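CSP3 (Bacillus subtilis, PDB 5FIG) probably stores copper(I) in the cytosol, binding many ions inside a bundle of helices and so protecting the cell against copper toxicity. Local coordinates at residues I73-G78 against T98-C103. Sequence-based numbering, arbitrary orientation.
Sequences ICEACG and TCAEQC
Cys74 and Cys99 bring their sulfurs together across the interface of two helices, SG to SG 3.7 Å, too far for a disulfide and so a van der Waals contact of two separate side chains. CB of Cys74 already points at the other helix, whereas CB of Cys99 leaves along the flank of its own; with SG of Cys99 anti to the backbone N (chi1 -174°), that sulfur still meets its counterpart. Cys74 SG also rests against Cys99 CB at 3.9 Å.

Carbon contacts centre on the methyl of Ala100. Cys74 CB faces Ala100 CB at 4.0 Å, and the short methyl side chain lets the backbones come near, with the CA atoms of Cys74 and Ala100 5.6 Å apart. In the conformer given, one of two, CG of Glu75 comes up against Ala100 CB at 3.5 Å, and OE2 forms a salt bridge with NH1 of Arg104, one turn further along the second helix.

The segment axes approach to 8.4 Å, their N-to-C directions 161° apart, a nearly antiparallel pairing of helices 63-81 and 89-107. Cys45 and Cys49 touch Cys74, while Cys12 and Cys15 touch Cys99, so all four helices contribute thiols here: the cysteine-lined core of a four-helix bundle, metal-free in this structure and consistent with Cu(I) storage.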
loop_
_atom_site.group_PDB
_atom_site.type_symbol
_atom_site.label_atom_id
_atom_site.label_comp_id
_atom_site.label_asym_id
_atom_site.label_seq_id
_atom_site.Cartn_x
_atom_site.Cartn_y
_atom_site.Cartn_z
ATOM N N ILE B 73 9.349 -8.361 10.396
ATOM C CA ILE B 73 8.516 -9.115 9.469
ATOM C C ILE B 73 9.407 -9.906 8.486
ATOM O O ILE B 73 9.156 -11.105 8.245
ATOM C CB ILE B 73 7.550 -8.217 8.709
ATOM C CG1 ILE B 73 6.616 -7.624 9.778
ATOM C CG2 ILE B 73 6.822 -8.987 7.625
ATOM C CD1 ILE B 73 5.631 -6.645 9.254
ATOM N N CYS B 74 10.449 -9.266 7.993
ATOM C CA CYS B 74 11.412 -9.957 7.118
ATOM C C CYS B 74 12.046 -11.151 7.831
ATOM O O CYS B 74 12.155 -12.223 7.217
ATOM C CB CYS B 74 12.559 -9.026 6.653
ATOM S SG CYS B 74 12.066 -7.870 5.386
ATOM N N GLU B 75 12.475 -10.979 9.093
ATOM C CA GLU B 75 13.085 -12.080 9.888
ATOM C C GLU B 75 12.077 -13.259 9.962
ATOM O O GLU B 75 12.388 -14.415 9.677
ATOM C CB GLU B 75 13.599 -11.568 11.323
ATOM C CG GLU B 75 14.937 -10.893 11.215
ATOM C CD GLU B 75 15.427 -10.307 12.522
ATOM O OE1 GLU B 75 14.809 -10.563 13.564
ATOM O OE2 GLU B 75 16.435 -9.561 12.501
ATOM N N ALA B 76 10.817 -12.967 10.271
ATOM C CA ALA B 76 9.782 -14.029 10.331
ATOM C C ALA B 76 9.487 -14.698 8.989
ATOM O O ALA B 76 9.280 -15.936 8.915
ATOM C CB ALA B 76 8.476 -13.487 10.903
ATOM N N CYS B 77 9.393 -13.893 7.935
ATOM C CA CYS B 77 9.160 -14.441 6.593
ATOM C C CYS B 77 10.299 -15.359 6.175
ATOM O O CYS B 77 10.098 -16.461 5.622
ATOM C CB CYS B 77 8.981 -13.317 5.605
ATOM S SG CYS B 77 8.400 -13.876 4.006
ATOM N N GLY B 78 11.506 -14.894 6.418
ATOM C CA GLY B 78 12.716 -15.721 6.128
ATOM C C GLY B 78 12.724 -17.020 6.874
ATOM O O GLY B 78 13.056 -18.079 6.339
ATOM N N THR B 98 18.758 -10.656 4.381
ATOM C CA THR B 98 19.540 -9.516 3.978
ATOM C C THR B 98 18.827 -8.221 4.269
ATOM O O THR B 98 19.420 -7.249 4.700
ATOM C CB THR B 98 19.896 -9.647 2.473
ATOM O OG1 THR B 98 20.772 -10.762 2.346
ATOM C CG2 THR B 98 20.555 -8.372 1.956
ATOM N N CYS B 99 17.546 -8.192 3.913
ATOM C CA CYS B 99 16.749 -7.020 4.133
ATOM C C CYS B 99 16.636 -6.722 5.643
ATOM O O CYS B 99 16.789 -5.576 6.023
ATOM C CB CYS B 99 15.393 -7.194 3.493
ATOM S SG CYS B 99 14.413 -5.701 3.582
ATOM N N ALA B 100 16.426 -7.740 6.462
ATOM C CA ALA B 100 16.351 -7.517 7.894
ATOM C C ALA B 100 17.597 -6.898 8.476
ATOM O O ALA B 100 17.515 -5.934 9.205
ATOM C CB ALA B 100 16.047 -8.812 8.616
ATOM N N GLU B 101 18.770 -7.382 8.048
ATOM C CA GLU B 101 19.981 -6.788 8.486
ATOM C C GLU B 101 20.193 -5.346 8.050
ATOM O O GLU B 101 20.586 -4.507 8.826
ATOM C CB GLU B 101 21.137 -7.675 8.042
ATOM C CG GLU B 101 22.490 -7.161 8.485
ATOM C CD GLU B 101 22.890 -7.613 9.902
ATOM O OE1 GLU B 101 22.164 -8.237 10.688
ATOM O OE2 GLU B 101 23.966 -7.266 10.304
ATOM N N GLN B 102 19.832 -5.023 6.800
ATOM C CA GLN B 102 19.959 -3.657 6.361
ATOM C C GLN B 102 18.985 -2.743 7.116
ATOM O O GLN B 102 19.290 -1.584 7.414
ATOM C CB GLN B 102 19.681 -3.564 4.846
ATOM C CG GLN B 102 20.826 -4.107 3.983
ATOM C CD GLN B 102 21.985 -3.128 3.804
ATOM O OE1 GLN B 102 21.895 -1.944 4.076
ATOM N NE2 GLN B 102 23.117 -3.651 3.505
ATOM N N CYS B 103 17.776 -3.243 7.309
ATOM C CA CYS B 103 16.742 -2.453 8.044
ATOM C C CYS B 103 17.146 -2.219 9.497
ATOM O O CYS B 103 16.876 -1.135 10.028
ATOM C CB CYS B 103 15.384 -3.143 7.940
ATOM S SG CYS B 103 14.606 -2.856 6.329
#